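Local atomic coordinates of MmoQ Response regulator (Methylococcus capsulatus, PDB entry 3LJX), a protein that probably makes cyclic di-GMP from two GTP molecules as a response regulator with a GGDEF domain, this chain holding its HDOD domain. Residues V197-I210 / G214-A226. Sequence-based numbering, arbitrary orientation.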
loop_
_atom_site.group_PDB
_atom_site.type_symbol
_atom_site.label_atom_id
_atom_site.label_comp_id
_atom_site.label_asym_id
_atom_site.label_seq_id
_atom_site.Cartn_x
_atom_site.Cartn_y
_atom_site.Cartn_z
ATOM N N VAL A 197 -7.889 0.014 13.789
ATOM C CA VAL A 197 -7.481 1.430 13.935
ATOM C C VAL A 197 -6.736 1.931 12.720
ATOM O O VAL A 197 -6.915 3.076 12.319
ATOM C CB VAL A 197 -6.573 1.768 15.157
ATOM C CG1 VAL A 197 -7.403 2.099 16.372
ATOM C CG2 VAL A 197 -5.501 0.689 15.399
ATOM N N PHE A 198 -5.881 1.087 12.148
ATOM C CA PHE A 198 -5.139 1.488 10.955
ATOM C C PHE A 198 -6.063 1.711 9.761
ATOM O O PHE A 198 -5.926 2.706 9.051
ATOM C CB PHE A 198 -4.021 0.496 10.629
ATOM C CG PHE A 198 -2.838 0.612 11.539
ATOM C CD1 PHE A 198 -2.961 0.350 12.889
ATOM C CD2 PHE A 198 -1.599 0.979 11.047
ATOM C CE1 PHE A 198 -1.866 0.462 13.737
ATOM C CE2 PHE A 198 -0.500 1.087 11.894
ATOM C CZ PHE A 198 -0.637 0.832 13.234
ATOM N N ILE A 199 -7.012 0.799 9.554
ATOM C CA ILE A 199 -7.986 0.964 8.478
ATOM C C ILE A 199 -8.832 2.231 8.704
ATOM O O ILE A 199 -9.112 2.984 7.754
ATOM C CB ILE A 199 -8.897 -0.283 8.315
ATOM C CG1 ILE A 199 -8.139 -1.428 7.639
ATOM C CG2 ILE A 199 -10.086 0.040 7.453
ATOM C CD1 ILE A 199 -7.340 -2.273 8.586
ATOM N N ASP A 200 -9.221 2.487 9.952
ATOM C CA ASP A 200 -9.991 3.695 10.242
ATOM C C ASP A 200 -9.160 4.945 9.976
ATOM O O ASP A 200 -9.669 5.942 9.462
ATOM C CB ASP A 200 -10.503 3.719 11.687
ATOM C CG ASP A 200 -11.615 2.695 11.942
ATOM O OD1 ASP A 200 -12.120 2.081 10.975
ATOM O OD2 ASP A 200 -11.986 2.503 13.119
ATOM N N ALA A 201 -7.881 4.903 10.324
ATOM C CA ALA A 201 -7.049 6.084 10.135
ATOM C C ALA A 201 -6.945 6.352 8.632
ATOM O O ALA A 201 -7.034 7.496 8.180
ATOM C CB ALA A 201 -5.690 5.879 10.758
ATOM N N LEU A 202 -6.808 5.277 7.862
ATOM C CA LEU A 202 -6.737 5.362 6.407
ATOM C C LEU A 202 -8.013 5.946 5.816
ATOM O O LEU A 202 -7.970 6.861 4.982
ATOM C CB LEU A 202 -6.504 3.977 5.813
ATOM C CG LEU A 202 -6.522 3.912 4.289
ATOM C CD1 LEU A 202 -5.425 4.811 3.712
ATOM C CD2 LEU A 202 -6.362 2.454 3.799
ATOM N N GLN A 203 -9.155 5.420 6.244
ATOM C CA GLN A 203 -10.427 5.941 5.756
ATOM C C GLN A 203 -10.612 7.411 6.126
ATOM O O GLN A 203 -11.014 8.218 5.291
ATOM C CB GLN A 203 -11.601 5.117 6.278
ATOM C CG GLN A 203 -12.887 5.414 5.524
ATOM C CD GLN A 203 -14.014 4.465 5.869
ATOM O OE1 GLN A 203 -13.934 3.706 6.835
ATOM N NE2 GLN A 203 -15.076 4.506 5.076
ATOM N N LEU A 204 -10.322 7.748 7.382
ATOM C CA LEU A 204 -10.354 9.134 7.837
ATOM C C LEU A 204 -9.479 10.031 6.951
ATOM O O LEU A 204 -9.876 11.145 6.590
ATOM C CB LEU A 204 -9.851 9.220 9.276
ATOM C CG LEU A 204 -10.740 9.874 10.318
ATOM C CD1 LEU A 204 -12.165 9.379 10.179
ATOM C CD2 LEU A 204 -10.201 9.578 11.715
ATOM N N SER A 205 -8.286 9.548 6.603
ATOM C CA SER A 205 -7.336 10.384 5.876
ATOM C C SER A 205 -7.885 10.783 4.516
ATOM O O SER A 205 -7.334 11.665 3.865
ATOM C CB SER A 205 -6.029 9.642 5.651
ATOM O OG SER A 205 -6.201 8.676 4.623
ATOM N N GLN A 206 -8.954 10.122 4.082
ATOM C CA GLN A 206 -9.514 10.379 2.758
ATOM C C GLN A 206 -10.626 11.450 2.710
ATOM O O GLN A 206 -11.055 11.842 1.634
ATOM C CB GLN A 206 -9.962 9.061 2.116
ATOM C CG GLN A 206 -8.788 8.109 1.881
ATOM C CD GLN A 206 -9.205 6.678 1.552
ATOM O OE1 GLN A 206 -8.433 5.926 0.963
ATOM N NE2 GLN A 206 -10.422 6.299 1.937
ATOM N N GLN A 207 -11.078 11.920 3.869
ATOM C CA GLN A 207 -12.061 12.990 3.927
ATOM C C GLN A 207 -11.456 14.290 3.433
ATOM O O GLN A 207 -10.238 14.485 3.480
ATOM C CB GLN A 207 -12.533 13.240 5.358
ATOM C CG GLN A 207 -13.023 12.039 6.113
ATOM C CD GLN A 207 -13.155 12.376 7.582
ATOM O OE1 GLN A 207 -12.252 12.097 8.380
ATOM N NE2 GLN A 207 -14.259 13.022 7.943
ATOM N N ASP A 208 -12.323 15.194 2.999
ATOM C CA ASP A 208 -11.898 16.512 2.554
ATOM C C ASP A 208 -11.204 17.251 3.690
ATOM O O ASP A 208 -10.233 17.978 3.479
ATOM C CB ASP A 208 -13.108 17.311 2.064
ATOM C CG ASP A 208 -13.847 16.610 0.930
ATOM O OD1 ASP A 208 -13.436 16.780 -0.238
ATOM O OD2 ASP A 208 -14.829 15.879 1.209
ATOM N N GLU A 209 -11.695 17.031 4.902
ATOM C CA GLU A 209 -11.238 17.772 6.064
ATOM C C GLU A 209 -11.216 16.825 7.261
ATOM O O GLU A 209 -12.184 16.094 7.503
ATOM C CB GLU A 209 -12.184 18.954 6.289
ATOM C CG GLU A 209 -12.068 19.662 7.619
ATOM C CD GLU A 209 -12.978 20.893 7.694
ATOM O OE1 GLU A 209 -13.707 21.148 6.711
ATOM O OE2 GLU A 209 -12.967 21.606 8.725
ATOM N N ILE A 210 -10.108 16.822 7.999
ATOM C CA ILE A 210 -9.933 15.863 9.093
ATOM C C ILE A 210 -9.863 16.565 10.439
ATOM O O ILE A 210 -8.786 16.981 10.867
ATOM C CB ILE A 210 -8.656 15.035 8.907
ATOM C CG1 ILE A 210 -8.634 14.405 7.510
ATOM C CG2 ILE A 210 -8.548 13.958 9.987
ATOM C CD1 ILE A 210 -7.242 14.142 6.995
ATOM N N GLY A 214 -7.477 12.804 18.765
ATOM C CA GLY A 214 -6.891 11.524 19.110
ATOM C C GLY A 214 -5.843 11.037 18.131
ATOM O O GLY A 214 -5.637 11.630 17.060
ATOM N N ARG A 215 -5.192 9.939 18.500
ATOM C CA ARG A 215 -4.115 9.366 17.709
ATOM C C ARG A 215 -4.629 8.979 16.329
ATOM O O ARG A 215 -3.916 9.114 15.340
ATOM C CB ARG A 215 -3.503 8.147 18.417
ATOM C CG ARG A 215 -2.272 7.579 17.722
ATOM C CD ARG A 215 -1.687 6.406 18.505
ATOM N NE ARG A 215 -1.410 6.768 19.897
ATOM C CZ ARG A 215 -0.194 6.889 20.406
ATOM N NH1 ARG A 215 0.875 6.664 19.646
ATOM N NH2 ARG A 215 -0.048 7.231 21.677
ATOM N N THR A 216 -5.869 8.509 16.262
ATOM C CA THR A 216 -6.436 8.110 14.979
ATOM C C THR A 216 -6.519 9.306 14.035
ATOM O O THR A 216 -6.182 9.193 12.854
ATOM C CB THR A 216 -7.829 7.480 15.127
ATOM O OG1 THR A 216 -7.773 6.417 16.088
ATOM C CG2 THR A 216 -8.267 6.911 13.805
ATOM N N GLY A 217 -6.946 10.449 14.573
ATOM C CA GLY A 217 -7.038 11.681 13.807
ATOM C C GLY A 217 -5.663 12.159 13.380
ATOM O O GLY A 217 -5.470 12.614 12.249
ATOM N N ARG A 218 -4.687 12.033 14.274
ATOM C CA ARG A 218 -3.350 12.535 13.972
ATOM C C ARG A 218 -2.686 11.672 12.905
ATOM O O ARG A 218 -2.063 12.182 11.962
ATOM C CB ARG A 218 -2.488 12.610 15.227
ATOM C CG ARG A 218 -1.195 13.376 15.025
ATOM C CD ARG A 218 -0.377 13.375 16.294
ATOM N NE ARG A 218 -0.472 14.649 16.982
ATOM C CZ ARG A 218 0.503 15.549 16.992
ATOM N NH1 ARG A 218 1.646 15.291 16.365
ATOM N NH2 ARG A 218 0.340 16.701 17.634
ATOM N N PHE A 219 -2.840 10.362 13.034
ATOM C CA PHE A 219 -2.287 9.462 12.037
ATOM C C PHE A 219 -3.001 9.698 10.700
ATOM O O PHE A 219 -2.357 9.739 9.650
ATOM C CB PHE A 219 -2.413 8.010 12.511
ATOM C CG PHE A 219 -1.718 7.011 11.630
ATOM C CD1 PHE A 219 -0.537 7.328 10.990
ATOM C CD2 PHE A 219 -2.237 5.731 11.475
ATOM C CE1 PHE A 219 0.105 6.397 10.179
ATOM C CE2 PHE A 219 -1.601 4.793 10.672
ATOM C CZ PHE A 219 -0.421 5.130 10.024
ATOM N N ALA A 220 -4.320 9.890 10.738
ATOM C CA ALA A 220 -5.059 10.192 9.516
ATOM C C ALA A 220 -4.489 11.442 8.821
ATOM O O ALA A 220 -4.280 11.453 7.605
ATOM C CB ALA A 220 -6.565 10.360 9.804
ATOM N N ARG A 221 -4.237 12.496 9.587
ATOM C CA ARG A 221 -3.683 13.716 8.999
ATOM C C ARG A 221 -2.285 13.448 8.429
ATOM O O ARG A 221 -1.901 14.034 7.415
ATOM C CB ARG A 221 -3.658 14.862 10.008
ATOM C CG ARG A 221 -5.033 15.513 10.227
ATOM C CD ARG A 221 -4.986 16.707 11.199
ATOM N NE ARG A 221 -4.891 16.261 12.588
ATOM C CZ ARG A 221 -5.934 15.851 13.303
ATOM N NH1 ARG A 221 -7.152 15.834 12.762
ATOM N NH2 ARG A 221 -5.765 15.446 14.555
ATOM N N GLN A 222 -1.542 12.530 9.043
ATOM C CA GLN A 222 -0.216 12.180 8.529
ATOM C C GLN A 222 -0.305 11.422 7.217
ATOM O O GLN A 222 0.510 11.633 6.301
ATOM C CB GLN A 222 0.566 11.367 9.546
ATOM C CG GLN A 222 0.970 12.151 10.811
ATOM C CD GLN A 222 1.514 11.217 11.895
ATOM O OE1 GLN A 222 1.047 10.073 12.040
ATOM N NE2 GLN A 222 2.499 11.697 12.656
ATOM N N LEU A 223 -1.304 10.554 7.129
ATOM C CA LEU A 223 -1.574 9.802 5.909
ATOM C C LEU A 223 -2.002 10.749 4.799
ATOM O O LEU A 223 -1.488 10.675 3.683
ATOM C CB LEU A 223 -2.675 8.774 6.152
ATOM C CG LEU A 223 -2.204 7.463 6.776
ATOM C CD1 LEU A 223 -3.261 6.881 7.743
ATOM C CD2 LEU A 223 -1.846 6.485 5.652
ATOM N N ALA A 224 -2.935 11.647 5.122
ATOM C CA ALA A 224 -3.453 12.601 4.146
ATOM C C ALA A 224 -2.300 13.446 3.612
ATOM O O ALA A 224 -2.220 13.715 2.416
ATOM C CB ALA A 224 -4.558 13.502 4.772
ATOM N N LEU A 225 -1.389 13.838 4.499
ATOM C CA LEU A 225 -0.248 14.627 4.072
ATOM C C LEU A 225 0.696 13.831 3.154
ATOM O O LEU A 225 1.204 14.367 2.169
ATOM C CB LEU A 225 0.508 15.152 5.271
ATOM C CG LEU A 225 1.283 16.411 4.965
ATOM C CD1 LEU A 225 0.316 17.512 4.531
ATOM C CD2 LEU A 225 2.047 16.807 6.206
ATOM N N ALA A 226 0.930 12.560 3.469
ATOM C CA ALA A 226 1.779 11.736 2.612
ATOM C C ALA A 226 1.143 11.612 1.232
ATOM O O ALA A 226 1.834 11.652 0.211
ATOM C CB ALA A 226 1.988 10.349 3.212
#
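In this all-helical, HDOD-containing chain, helix 197-204 of the HDOD domain packs knobs-into-holes against helix 214-226, to which a short loop joins it, with A201 sitting among T216, F219, A220 and L223. Their axes cross at -54° and come within 7.8 Å, a closeness that small residues permit: A220 CB rests 3.3 Å from A201 O, and S205 lies against A220 and L223. S205 suits this buried place because its hydroxyl turns back to the preceding turn, OG donating to L202 O at 2.6 Å. In return T216 enters a hole formed by V197, D200, A201 and L204; with CG2 anti to the backbone N, its methyl faces L204 CD2. Toward the start of helix 197-204, F219 directs its edge at the face of F198 in an offset edge-to-face pair, planes at 73°, while L223 CD1 covers one face of the F219 ring. Where the loop returns, I210 inserts CD1 3.5 Å from A224 CB. R221, bent at chi3, brings NH1 to I210 O at 2.8 Å and also to D212 O. A leucine here would probably leave both carbonyls without their shared donor and the loop less firmly tied to helix 214-226. NH1 approaches from above the I210 carbonyl plane, its N-H bent to 133°.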